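Local coordinates for protein pullulanase (Bacillus acidopullulyticus, PDB 2WAN) that probably hydrolyses the alpha-1,6-glucosidic linkages of pullulan and related starch polysaccharides, at residues A[149-154]-A[278-283]; A[601-606]-A[633-638]. One frame throughout, in Å; residues are numbered along the deposited sequence.

Interaction 1 (A[149-154]-A[278-283]); sequences TGEKIP and LASAPD
Each of the two proline rings takes a methyl group on one face. P154 offers a face to A279: the methyl CB sits above it, 4.0 Å from CD and at a similar distance from CB and CG of P154. I153 CD1 lies over one face of the P282 ring, nearest its CG (3.9 Å) and CB, the two side chains crossing at about a right angle. Both meetings occur where two antiparallel neighbours of a beta sheet, strands 152-160 and 273-278, part company and the chain runs on as a loop past S280 to P282. Between the prolines, I153 turns its beta-branched side chain inward, a shape well suited to a strand. CG2, anti to its backbone N, packs against L278 CB at 4.0 Å and meets S280 OG at 3.5 Å, while CG1 and CD1 lead toward P282. A small residue suits position 279, since its methyl group rests on the ring while its own backbone stays close. P154, having no N-H to give, contributes only its carbonyl to this backbone pairing: A279 N donates to P154 O over 3.0 Å, nearly along the C=O axis, with a C=O...N angle of 170°.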
loop_
_atom_site.group_PDB
_atom_site.type_symbol
_atom_site.label_atom_id
_atom_site.label_comp_id
_atom_site.label_asym_id
_atom_site.label_seq_id
_atom_site.Cartn_x
_atom_site.Cartn_y
_atom_site.Cartn_z
ATOM N N THR A 149 -4.743 -42.212 -4.033
ATOM C CA THR A 149 -5.583 -43.353 -3.667
ATOM C C THR A 149 -6.082 -44.149 -4.881
ATOM O O THR A 149 -6.675 -45.219 -4.727
ATOM C CB THR A 149 -6.817 -42.906 -2.840
ATOM O OG1 THR A 149 -7.667 -42.085 -3.650
ATOM C CG2 THR A 149 -6.396 -42.130 -1.601
ATOM N N GLY A 150 -5.866 -43.613 -6.078
ATOM C CA GLY A 150 -6.375 -44.224 -7.308
ATOM C C GLY A 150 -7.835 -43.925 -7.600
ATOM O O GLY A 150 -8.336 -44.289 -8.665
ATOM N N GLU A 151 -8.510 -43.261 -6.661
ATOM C CA GLU A 151 -9.943 -42.973 -6.754
ATOM C C GLU A 151 -10.285 -41.975 -7.861
ATOM O O GLU A 151 -9.699 -40.891 -7.943
ATOM C CB GLU A 151 -10.470 -42.455 -5.411
ATOM C CG GLU A 151 -11.957 -42.075 -5.405
ATOM C CD GLU A 151 -12.379 -41.307 -4.156
ATOM O OE1 GLU A 151 -11.519 -41.043 -3.288
ATOM O OE2 GLU A 151 -13.577 -40.960 -4.040
ATOM N N LYS A 152 -11.240 -42.356 -8.706
ATOM C CA LYS A 152 -11.795 -41.461 -9.709
ATOM C C LYS A 152 -12.898 -40.613 -9.085
ATOM O O LYS A 152 -13.713 -41.109 -8.304
ATOM C CB LYS A 152 -12.346 -42.258 -10.895
ATOM C CG LYS A 152 -11.281 -42.925 -11.757
ATOM C CD LYS A 152 -11.928 -43.754 -12.864
ATOM C CE LYS A 152 -10.902 -44.269 -13.868
ATOM N NZ LYS A 152 -10.148 -45.451 -13.364
ATOM N N ILE A 153 -12.901 -39.322 -9.408
ATOM C CA ILE A 153 -13.957 -38.420 -8.957
ATOM C C ILE A 153 -14.719 -37.939 -10.188
ATOM O O ILE A 153 -14.127 -37.325 -11.082
ATOM C CB ILE A 153 -13.403 -37.212 -8.154
ATOM C CG1 ILE A 153 -12.600 -37.706 -6.940
ATOM C CG2 ILE A 153 -14.550 -36.293 -7.713
ATOM C CD1 ILE A 153 -11.776 -36.631 -6.229
ATOM N N PRO A 154 -16.030 -38.239 -10.254
ATOM C CA PRO A 154 -16.798 -37.828 -11.432
ATOM C C PRO A 154 -16.937 -36.307 -11.565
ATOM O O PRO A 154 -17.209 -35.618 -10.578
ATOM C CB PRO A 154 -18.169 -38.475 -11.200
ATOM C CG PRO A 154 -17.892 -39.627 -10.270
ATOM C CD PRO A 154 -16.817 -39.110 -9.361
ATOM N N LEU A 278 -17.321 -31.027 -9.263
ATOM C CA LEU A 278 -16.989 -32.406 -8.898
ATOM C C LEU A 278 -18.070 -33.029 -8.018
ATOM O O LEU A 278 -18.782 -32.317 -7.301
ATOM C CB LEU A 278 -15.626 -32.460 -8.198
ATOM C CG LEU A 278 -14.418 -31.875 -8.937
ATOM C CD1 LEU A 278 -13.151 -32.111 -8.112
ATOM C CD2 LEU A 278 -14.242 -32.425 -10.359
ATOM N N ALA A 279 -18.198 -34.356 -8.087
ATOM C CA ALA A 279 -19.197 -35.082 -7.287
ATOM C C ALA A 279 -18.851 -35.092 -5.800
ATOM O O ALA A 279 -19.740 -35.031 -4.952
ATOM C CB ALA A 279 -19.383 -36.514 -7.807
ATOM N N SER A 280 -17.553 -35.149 -5.498
ATOM C CA SER A 280 -17.074 -35.117 -4.116
ATOM C C SER A 280 -15.888 -34.161 -3.980
ATOM O O SER A 280 -15.204 -33.862 -4.968
ATOM C CB SER A 280 -16.669 -36.522 -3.654
ATOM O OG SER A 280 -15.609 -37.024 -4.452
ATOM N N ALA A 281 -15.656 -33.708 -2.751
ATOM C CA ALA A 281 -14.547 -32.799 -2.423
ATOM C C ALA A 281 -13.213 -33.539 -2.266
ATOM O O ALA A 281 -13.071 -34.370 -1.362
ATOM C CB ALA A 281 -14.876 -32.030 -1.157
ATOM N N PRO A 282 -12.233 -33.262 -3.151
ATOM C CA PRO A 282 -10.946 -33.960 -3.043
ATOM C C PRO A 282 -10.159 -33.568 -1.790
ATOM O O PRO A 282 -10.423 -32.523 -1.193
ATOM C CB PRO A 282 -10.180 -33.516 -4.295
ATOM C CG PRO A 282 -11.180 -32.872 -5.194
ATOM C CD PRO A 282 -12.282 -32.362 -4.318
ATOM N N ASP A 283 -9.220 -34.426 -1.399
ATOM C CA ASP A 283 -8.303 -34.171 -0.290
ATOM C C ASP A 283 -7.185 -33.252 -0.789
ATOM O O ASP A 283 -6.421 -33.620 -1.691
ATOM C CB ASP A 283 -7.746 -35.517 0.214
ATOM C CG ASP A 283 -6.872 -35.385 1.460
ATOM O OD1 ASP A 283 -6.136 -34.380 1.603
ATOM O OD2 ASP A 283 -6.916 -36.320 2.298
#

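Interaction 2 (A[601-606]-A[633-638]); sequences KFVLDS and AKISNE
L604 reaches across to I635 and E638, bridging two neighbouring helices, and its atoms can be followed outward. CB already faces the second helix, 3.8 Å from E638 OE1. From there CG lies anti to the carbonyl carbon (chi1 -68°), and both methyl groups meet the E638 carboxylate. CD1 lies 3.8 Å from E638 OE2; CD2 lies 3.8 Å from E638 CD and close to both oxygens. CD2 also presses on the backbone between K634 and I635, 3.6 Å from I635 N, and touches I635 CG1 at 3.7 Å. A branched, unpolar leucine suits this place because its two methyls spread over both the helix backbone and the end of an extended glutamate, the two side chains running at about a right angle. Deeper in, V603 CG1 and I635 CD1 meet at 4.0 Å, beta-branched residues adding to the hydrophobic seam. No direct hydrogen bond joins the two segments, but on the more open side a water donates to both D605 OD1 (2.8 Å) and E638 OE1. That glutamate oxygen also accepts from N608 ND2, so its partners may ease the proximity of two acidic groups. K601, one turn earlier, probably offsets the charge of D605: K601 NZ forms a salt bridge with D605, its N-H meeting the syn lone pair of D605 OD2. Y395 OH is separately hydrogen-bonded to D605 OD2. The axes pass 10.2 Å apart at a crossing angle of -28°, with both helices running the same way. Helix 597-614 follows the third strand of the closed eight-strand parallel barrel and helix 629-642 the fourth; this parallel side-by-side packing of successive outer helices is characteristic of the (beta/alpha)8 TIM barrel of alpha-amylase-type catalytic domains.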
loop_
_atom_site.group_PDB
_atom_site.type_symbol
_atom_site.label_atom_id
_atom_site.label_comp_id
_atom_site.label_asym_id
_atom_site.label_seq_id
_atom_site.Cartn_x
_atom_site.Cartn_y
_atom_site.Cartn_z
ATOM N N LYS A 601 -4.083 -12.670 7.530
ATOM C CA LYS A 601 -3.708 -12.889 8.932
ATOM C C LYS A 601 -2.210 -12.714 9.155
ATOM O O LYS A 601 -1.812 -12.146 10.176
ATOM C CB LYS A 601 -4.164 -14.274 9.413
ATOM C CG LYS A 601 -3.695 -14.607 10.846
ATOM C CD LYS A 601 -4.202 -15.977 11.278
ATOM C CE LYS A 601 -3.575 -16.446 12.602
ATOM N NZ LYS A 601 -3.556 -15.375 13.657
ATOM N N PHE A 602 -1.389 -13.169 8.201
ATOM C CA PHE A 602 0.051 -13.006 8.317
ATOM C C PHE A 602 0.423 -11.522 8.456
ATOM O O PHE A 602 1.273 -11.149 9.272
ATOM C CB PHE A 602 0.805 -13.612 7.113
ATOM C CG PHE A 602 2.282 -13.317 7.147
ATOM C CD1 PHE A 602 3.132 -14.127 7.893
ATOM C CD2 PHE A 602 2.820 -12.179 6.509
ATOM C CE1 PHE A 602 4.500 -13.849 7.982
ATOM C CE2 PHE A 602 4.184 -11.903 6.602
ATOM C CZ PHE A 602 5.016 -12.741 7.341
ATOM N N VAL A 603 -0.198 -10.687 7.631
ATOM C CA VAL A 603 0.070 -9.250 7.678
ATOM C C VAL A 603 -0.432 -8.656 8.993
ATOM O O VAL A 603 0.288 -7.891 9.652
ATOM C CB VAL A 603 -0.544 -8.518 6.451
ATOM C CG1 VAL A 603 -0.350 -6.985 6.566
ATOM C CG2 VAL A 603 0.102 -9.036 5.176
ATOM N N LEU A 604 -1.664 -8.983 9.373
ATOM C CA LEU A 604 -2.200 -8.467 10.627
ATOM C C LEU A 604 -1.342 -8.873 11.824
ATOM O O LEU A 604 -1.059 -8.046 12.697
ATOM C CB LEU A 604 -3.646 -8.942 10.837
ATOM C CG LEU A 604 -4.667 -8.351 9.856
ATOM C CD1 LEU A 604 -5.943 -9.221 9.816
ATOM C CD2 LEU A 604 -4.996 -6.919 10.244
ATOM N N ASP A 605 -0.953 -10.146 11.882
ATOM C CA ASP A 605 -0.097 -10.609 12.981
ATOM C C ASP A 605 1.232 -9.835 12.984
ATOM O O ASP A 605 1.729 -9.446 14.045
ATOM C CB ASP A 605 0.205 -12.099 12.873
ATOM C CG ASP A 605 -0.996 -12.977 13.197
ATOM O OD1 ASP A 605 -1.981 -12.496 13.770
ATOM O OD2 ASP A 605 -0.934 -14.168 12.869
ATOM N N SER A 606 1.781 -9.601 11.790
ATOM C CA SER A 606 3.074 -8.904 11.683
ATOM C C SER A 606 3.012 -7.463 12.210
ATOM O O SER A 606 3.851 -7.062 13.011
ATOM C CB SER A 606 3.588 -8.911 10.246
ATOM O OG SER A 606 4.911 -8.389 10.209
ATOM N N ALA A 633 -8.817 -1.656 6.311
ATOM C CA ALA A 633 -9.800 -1.414 7.351
ATOM C C ALA A 633 -9.487 -2.281 8.571
ATOM O O ALA A 633 -9.572 -1.816 9.704
ATOM C CB ALA A 633 -11.218 -1.692 6.813
ATOM N N LYS A 634 -9.121 -3.544 8.339
ATOM C CA LYS A 634 -8.820 -4.446 9.462
ATOM C C LYS A 634 -7.531 -4.068 10.181
ATOM O O LYS A 634 -7.463 -4.128 11.416
ATOM C CB LYS A 634 -8.762 -5.903 9.022
ATOM C CG LYS A 634 -10.106 -6.511 8.691
ATOM C CD LYS A 634 -9.928 -7.974 8.311
ATOM C CE LYS A 634 -11.262 -8.683 8.188
ATOM N NZ LYS A 634 -11.017 -10.096 7.785
ATOM N N ILE A 635 -6.502 -3.709 9.409
ATOM C CA ILE A 635 -5.258 -3.216 9.994
ATOM C C ILE A 635 -5.547 -2.009 10.883
ATOM O O ILE A 635 -5.130 -1.965 12.053
ATOM C CB ILE A 635 -4.214 -2.864 8.906
ATOM C CG1 ILE A 635 -3.677 -4.149 8.259
ATOM C CG2 ILE A 635 -3.062 -1.979 9.494
ATOM C CD1 ILE A 635 -2.826 -3.916 7.011
ATOM N N SER A 636 -6.259 -1.027 10.335
ATOM C CA SER A 636 -6.597 0.187 11.082
ATOM C C SER A 636 -7.388 -0.143 12.354
ATOM O O SER A 636 -7.044 0.309 13.449
ATOM C CB SER A 636 -7.378 1.161 10.180
ATOM O OG SER A 636 -7.760 2.313 10.912
ATOM N N ASN A 637 -8.434 -0.958 12.220
ATOM C CA ASN A 637 -9.257 -1.317 13.378
ATOM C C ASN A 637 -8.479 -2.048 14.479
ATOM O O ASN A 637 -8.638 -1.739 15.658
ATOM C CB ASN A 637 -10.494 -2.110 12.933
ATOM C CG ASN A 637 -11.491 -1.256 12.152
ATOM O OD1 ASN A 637 -11.386 -0.032 12.112
ATOM N ND2 ASN A 637 -12.456 -1.906 11.515
ATOM N N GLU A 638 -7.648 -3.018 14.097
ATOM C CA GLU A 638 -6.863 -3.771 15.082
ATOM C C GLU A 638 -5.842 -2.887 15.783
ATOM O O GLU A 638 -5.737 -2.899 17.018
ATOM C CB GLU A 638 -6.163 -4.975 14.446
ATOM C CG GLU A 638 -7.113 -6.102 14.069
ATOM C CD GLU A 638 -6.413 -7.416 13.775
ATOM O OE1 GLU A 638 -5.178 -7.535 13.989
ATOM O OE2 GLU A 638 -7.123 -8.338 13.320
HETATM O O HOH W 1 -3.289 -10.076 14.313
#

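In the fold
The two contacts belong to different parts of the chain and do not touch: their centres are 36 Å apart and their nearest atoms about 21 Å. Interaction 1 lies far from the middle of the molecule, in an all-beta region, and joins the start of one strand to the loop leaving its neighbour; it is only partly buried and combines a backbone hydrogen bond with proline, alanine and isoleucine packing. Interaction 2 is a buried contact much nearer the centre, between two helices of the catalytic barrel. There the helix backbones are already satisfied internally, so side chains do the joining, with leucine inside and a water-linked acidic pair toward the margin.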